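Local coordinates for protein guanidinopropionase (Pseudomonas aeruginosa, PDB 3NIQ) that hydrolyses 3-guanidinopropanoate to urea and beta-alanine with the help of two manganese ions per subunit, working as a homohexamer of the arginase family, at residues A[35-40]-A[312-317]; A[78-83]-A[305-310]. All coordinates share one frame; numbering follows the deposited sequence.

Overall arrangement
Both contacts use helix 294-317, and both lie away from the manganese site. Contact 1 joins the C-terminal end of the helix to the start of strand 37-42; contact 2, about two turns earlier, joins it to the short helix 79-82, which precedes the edge strand 85-90. The residues that touch are mostly buried, yet the chemistry differs. Contact 2 is side-chain packing without a hydrogen bond between its segments and buries 216 Å², whereas contact 1 buries 111 Å² and adds a water bridge beside a partly exposed glutamine. Their centres are 8 Å apart and they meet directly, with Val37 CG1 3.9 Å from Leu307 CD1 and Gln36 OE1 3.3 Å from Val83 CA.

Contact 1: residues A[35-40]-A[312-317]; sequences LQVGLI and ESAARS
Ala314 is the one helix residue that meets both Gln36 and Val37, and it accounts for about half of the 111 Å² buried here. Its methyl group points at the strand, with CB 4.0 Å from Val37 CG2 in an apolar contact. That branch reaches the helix because Val37 holds CG1 anti to its backbone N (chi1 174°), which leaves CG2 anti to the carbonyl carbon. Gln36 adds a second approach, its CB lying 4.3 Å from Ala314 CB, and these two residues also mark the nearest backbone approach, at 6.4 Å between CA atoms. Beyond CG the glutamine chain runs out extended (chi2 170°) and carries its amide toward the carbonyl of Ala314. Gln36 NE2 stops 3.9 Å from Ala314 O, too far for a direct hydrogen bond, and a water joins them: it accepts from Gln36 NE2 at 3.0 Å and donates to Ala314 O at 2.8 Å. The other end of the amide is held by the backbone N of Arg84, which bonds Gln36 OE1, so both ends of the amide are bonded, which should limit its rotation. Around this point, the backbone of segment 35-40 bonds to Arg84 on one flank and to Leu118 and Leu120 on the other, while Ala314 also touches Leu118, so the end of helix 294-317 packs against the starts of strands 37-42 and 118-123.

Contact 2: residues A[78-83]-A[305-310]; sequences APYDLV and ELLCLL
Pro79 and Leu307 form the dense part of this contact, each losing about 60 Å² to the opposite segment. Pro79 CB sits 3.7 Å from Leu307 CG, and the two side chains cross at about a right angle. Leu307 sets CG anti to its backbone N (chi1 166°), which sends the branch across to the short helix, where CD2 also meets Tyr80 obliquely, 3.5 Å from CE1 and 3.5 Å from OH. Within segment 78-83, Pro79 CG lies over the centre of one face of the Tyr80 ring, and Leu307 meets both residues from the other segment. Cys308 extends the packed part, its SG 4.0 Å from Pro79 CD, where the backbones come nearest. The loose side is exposed Leu82, which comes no nearer than 5.2 Å to segment 305-310 and instead touches Glu312 farther along the helix. Leu307 also touches Leu120 of strand 118-123, as do Leu306 and Leu310, and Leu306, Leu309 and Leu310 pack on strand 277-283. This is the helix layer over the eight-stranded parallel sheet in the three-layer alpha-beta-alpha fold of the arginase family, with the short helix 79-82 packed beside helix 294-317.

Contact 1: residues A[35-40]-A[312-317]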
loop_
_atom_site.group_PDB
_atom_site.type_symbol
_atom_site.label_atom_id
_atom_site.label_comp_id
_atom_site.label_asym_id
_atom_site.label_seq_id
_atom_site.Cartn_x
_atom_site.Cartn_y
_atom_site.Cartn_z
ATOM N N LEU A 35 -22.748 -31.650 -9.708
ATOM C CA LEU A 35 -23.251 -30.423 -9.059
ATOM C C LEU A 35 -24.522 -29.852 -9.686
ATOM O O LEU A 35 -24.775 -30.054 -10.867
ATOM C CB LEU A 35 -22.167 -29.326 -9.109
ATOM C CG LEU A 35 -20.827 -29.689 -8.483
ATOM C CD1 LEU A 35 -19.770 -28.638 -8.809
ATOM C CD2 LEU A 35 -21.012 -29.870 -6.992
ATOM N N GLN A 36 -25.295 -29.107 -8.893
ATOM C CA GLN A 36 -26.462 -28.389 -9.400
ATOM C C GLN A 36 -26.140 -26.923 -9.663
ATOM O O GLN A 36 -26.720 -26.300 -10.565
ATOM C CB GLN A 36 -27.645 -28.509 -8.436
ATOM C CG GLN A 36 -28.209 -29.936 -8.333
ATOM C CD GLN A 36 -29.192 -30.033 -7.197
ATOM O OE1 GLN A 36 -28.803 -30.227 -6.059
ATOM N NE2 GLN A 36 -30.465 -29.822 -7.488
ATOM N N VAL A 37 -25.207 -26.383 -8.876
ATOM C CA VAL A 37 -24.664 -25.039 -9.110
ATOM C C VAL A 37 -23.135 -25.167 -9.075
ATOM O O VAL A 37 -22.561 -25.601 -8.068
ATOM C CB VAL A 37 -25.165 -24.019 -8.054
ATOM C CG1 VAL A 37 -24.482 -22.645 -8.215
ATOM C CG2 VAL A 37 -26.683 -23.872 -8.108
ATOM N N GLY A 38 -22.487 -24.789 -10.171
ATOM C CA GLY A 38 -21.019 -24.822 -10.273
ATOM C C GLY A 38 -20.396 -23.455 -10.098
ATOM O O GLY A 38 -20.806 -22.501 -10.760
ATOM N N LEU A 39 -19.420 -23.359 -9.200
ATOM C CA LEU A 39 -18.695 -22.121 -8.955
ATOM C C LEU A 39 -17.429 -22.155 -9.770
ATOM O O LEU A 39 -16.587 -23.031 -9.596
ATOM C CB LEU A 39 -18.378 -21.913 -7.463
ATOM C CG LEU A 39 -19.510 -22.171 -6.462
ATOM C CD1 LEU A 39 -19.074 -21.790 -5.025
ATOM C CD2 LEU A 39 -20.817 -21.465 -6.836
ATOM N N ILE A 40 -17.333 -21.229 -10.712
ATOM C CA ILE A 40 -16.302 -21.312 -11.735
ATOM C C ILE A 40 -15.520 -20.025 -11.842
ATOM O O ILE A 40 -16.099 -18.929 -11.867
ATOM C CB ILE A 40 -16.930 -21.615 -13.130
ATOM C CG1 ILE A 40 -17.756 -22.914 -13.094
ATOM C CG2 ILE A 40 -15.817 -21.729 -14.199
ATOM C CD1 ILE A 40 -19.016 -22.870 -14.072
ATOM N N GLU A 312 -32.006 -21.547 -5.090
ATOM C CA GLU A 312 -33.469 -21.646 -5.131
ATOM C C GLU A 312 -33.979 -22.015 -6.527
ATOM O O GLU A 312 -34.873 -22.840 -6.655
ATOM C CB GLU A 312 -34.143 -20.364 -4.647
ATOM C CG GLU A 312 -34.040 -20.136 -3.141
ATOM C CD GLU A 312 -35.105 -19.197 -2.607
ATOM O OE1 GLU A 312 -35.618 -19.467 -1.505
ATOM O OE2 GLU A 312 -35.412 -18.169 -3.258
ATOM N N SER A 313 -33.414 -21.406 -7.569
ATOM C CA SER A 313 -33.822 -21.753 -8.933
ATOM C C SER A 313 -33.481 -23.199 -9.242
ATOM O O SER A 313 -34.319 -23.929 -9.767
ATOM C CB SER A 313 -33.189 -20.820 -9.980
ATOM O OG SER A 313 -33.758 -19.528 -9.913
ATOM N N ALA A 314 -32.266 -23.624 -8.908
ATOM C CA ALA A 314 -31.865 -25.009 -9.141
ATOM C C ALA A 314 -32.748 -25.989 -8.355
ATOM O O ALA A 314 -32.988 -27.121 -8.802
ATOM C CB ALA A 314 -30.394 -25.234 -8.806
ATOM N N ALA A 315 -33.233 -25.544 -7.198
ATOM C CA ALA A 315 -34.046 -26.394 -6.327
ATOM C C ALA A 315 -35.420 -26.593 -6.959
ATOM O O ALA A 315 -35.942 -27.708 -6.962
ATOM C CB ALA A 315 -34.183 -25.776 -4.906
ATOM N N ARG A 316 -35.979 -25.515 -7.516
ATOM C CA ARG A 316 -37.295 -25.573 -8.148
ATOM C C ARG A 316 -37.269 -26.413 -9.421
ATOM O O ARG A 316 -38.167 -27.217 -9.644
ATOM C CB ARG A 316 -37.833 -24.178 -8.456
ATOM C CG ARG A 316 -38.323 -23.381 -7.238
ATOM C CD ARG A 316 -39.118 -22.132 -7.687
ATOM N NE ARG A 316 -38.471 -21.486 -8.833
ATOM C CZ ARG A 316 -37.601 -20.480 -8.749
ATOM N NH1 ARG A 316 -37.285 -19.960 -7.554
ATOM N NH2 ARG A 316 -37.042 -19.994 -9.868
ATOM N N SER A 317 -36.241 -26.248 -10.248
ATOM C CA SER A 317 -36.183 -26.993 -11.501
ATOM C C SER A 317 -35.940 -28.498 -11.299
ATOM O O SER A 317 -36.370 -29.313 -12.124
ATOM C CB SER A 317 -35.178 -26.374 -12.483
ATOM O OG SER A 317 -33.874 -26.784 -12.164
HETATM O O HOH W 1 -31.049 -28.560 -10.196
#

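Contact 2: residues A[78-83]-A[305-310]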
loop_
_atom_site.group_PDB
_atom_site.type_symbol
_atom_site.label_atom_id
_atom_site.label_comp_id
_atom_site.label_asym_id
_atom_site.label_seq_id
_atom_site.Cartn_x
_atom_site.Cartn_y
_atom_site.Cartn_z
ATOM N N ALA A 78 -30.156 -21.428 2.886
ATOM C CA ALA A 78 -28.946 -22.163 3.191
ATOM C C ALA A 78 -28.610 -22.931 1.907
ATOM O O ALA A 78 -29.075 -24.059 1.719
ATOM C CB ALA A 78 -29.187 -23.117 4.372
ATOM N N PRO A 79 -27.821 -22.303 1.004
ATOM C CA PRO A 79 -27.635 -22.806 -0.362
ATOM C C PRO A 79 -27.122 -24.245 -0.440
ATOM O O PRO A 79 -27.579 -25.017 -1.289
ATOM C CB PRO A 79 -26.612 -21.836 -0.970
ATOM C CG PRO A 79 -25.932 -21.200 0.188
ATOM C CD PRO A 79 -26.993 -21.110 1.262
ATOM N N TYR A 80 -26.182 -24.591 0.426
ATOM C CA TYR A 80 -25.542 -25.889 0.361
ATOM C C TYR A 80 -26.455 -27.016 0.831
ATOM O O TYR A 80 -26.228 -28.159 0.454
ATOM C CB TYR A 80 -24.225 -25.878 1.136
ATOM C CG TYR A 80 -23.437 -24.618 0.867
ATOM C CD1 TYR A 80 -22.963 -24.321 -0.421
ATOM C CD2 TYR A 80 -23.186 -23.709 1.888
ATOM C CE1 TYR A 80 -22.248 -23.140 -0.662
ATOM C CE2 TYR A 80 -22.494 -22.540 1.653
ATOM C CZ TYR A 80 -22.030 -22.258 0.380
ATOM O OH TYR A 80 -21.349 -21.092 0.158
ATOM N N ASP A 81 -27.456 -26.691 1.657
ATOM C CA ASP A 81 -28.489 -27.664 2.051
ATOM C C ASP A 81 -29.528 -27.802 0.956
ATOM O O ASP A 81 -29.957 -28.916 0.653
ATOM C CB ASP A 81 -29.176 -27.295 3.376
ATOM C CG ASP A 81 -28.247 -27.428 4.580
ATOM O OD1 ASP A 81 -27.308 -28.241 4.534
ATOM O OD2 ASP A 81 -28.463 -26.713 5.573
ATOM N N LEU A 82 -29.893 -26.677 0.338
ATOM C CA LEU A 82 -30.864 -26.679 -0.754
ATOM C C LEU A 82 -30.427 -27.516 -1.946
ATOM O O LEU A 82 -31.207 -28.313 -2.453
ATOM C CB LEU A 82 -31.183 -25.258 -1.233
ATOM C CG LEU A 82 -32.221 -24.477 -0.469
ATOM C CD1 LEU A 82 -32.596 -23.239 -1.293
ATOM C CD2 LEU A 82 -33.454 -25.374 -0.213
ATOM N N VAL A 83 -29.188 -27.331 -2.399
ATOM C CA VAL A 83 -28.706 -28.007 -3.619
ATOM C C VAL A 83 -27.229 -28.344 -3.502
ATOM O O VAL A 83 -26.573 -27.953 -2.527
ATOM C CB VAL A 83 -28.918 -27.127 -4.895
ATOM C CG1 VAL A 83 -30.364 -26.659 -4.996
ATOM C CG2 VAL A 83 -27.967 -25.921 -4.890
ATOM N N GLU A 305 -24.402 -13.768 -2.367
ATOM C CA GLU A 305 -25.776 -13.258 -2.497
ATOM C C GLU A 305 -26.456 -13.946 -3.696
ATOM O O GLU A 305 -27.598 -14.381 -3.603
ATOM C CB GLU A 305 -25.813 -11.743 -2.718
ATOM C CG GLU A 305 -25.167 -10.891 -1.627
ATOM C CD GLU A 305 -26.072 -10.705 -0.429
ATOM O OE1 GLU A 305 -27.295 -10.956 -0.551
ATOM O OE2 GLU A 305 -25.553 -10.319 0.638
ATOM N N LEU A 306 -25.730 -14.024 -4.807
ATOM C CA LEU A 306 -26.223 -14.634 -6.050
ATOM C C LEU A 306 -26.396 -16.145 -5.934
ATOM O O LEU A 306 -27.339 -16.711 -6.505
ATOM C CB LEU A 306 -25.270 -14.329 -7.204
ATOM C CG LEU A 306 -25.251 -12.889 -7.687
ATOM C CD1 LEU A 306 -24.019 -12.671 -8.576
ATOM C CD2 LEU A 306 -26.536 -12.519 -8.415
ATOM N N LEU A 307 -25.484 -16.793 -5.198
ATOM C CA LEU A 307 -25.550 -18.231 -4.982
ATOM C C LEU A 307 -26.873 -18.610 -4.318
ATOM O O LEU A 307 -27.508 -19.594 -4.682
ATOM C CB LEU A 307 -24.376 -18.714 -4.115
ATOM C CG LEU A 307 -24.459 -20.124 -3.515
ATOM C CD1 LEU A 307 -24.639 -21.193 -4.602
ATOM C CD2 LEU A 307 -23.215 -20.445 -2.687
ATOM N N CYS A 308 -27.274 -17.826 -3.334
ATOM C CA CYS A 308 -28.496 -18.128 -2.607
ATOM C C CYS A 308 -29.682 -18.153 -3.556
ATOM O O CYS A 308 -30.559 -19.005 -3.434
ATOM C CB CYS A 308 -28.717 -17.131 -1.470
ATOM S SG CYS A 308 -27.500 -17.346 -0.126
ATOM N N LEU A 309 -29.702 -17.226 -4.505
ATOM C CA LEU A 309 -30.808 -17.157 -5.458
ATOM C C LEU A 309 -30.744 -18.247 -6.509
ATOM O O LEU A 309 -31.773 -18.813 -6.880
ATOM C CB LEU A 309 -30.872 -15.783 -6.117
ATOM C CG LEU A 309 -30.945 -14.581 -5.181
ATOM C CD1 LEU A 309 -31.142 -13.309 -5.988
ATOM C CD2 LEU A 309 -32.073 -14.759 -4.148
ATOM N N LEU A 310 -29.543 -18.565 -6.977
ATOM C CA LEU A 310 -29.402 -19.662 -7.924
ATOM C C LEU A 310 -29.734 -21.009 -7.280
ATOM O O LEU A 310 -30.308 -21.881 -7.928
ATOM C CB LEU A 310 -27.985 -19.724 -8.500
ATOM C CG LEU A 310 -27.548 -18.550 -9.373
ATOM C CD1 LEU A 310 -26.032 -18.621 -9.587
ATOM C CD2 LEU A 310 -28.275 -18.626 -10.733
#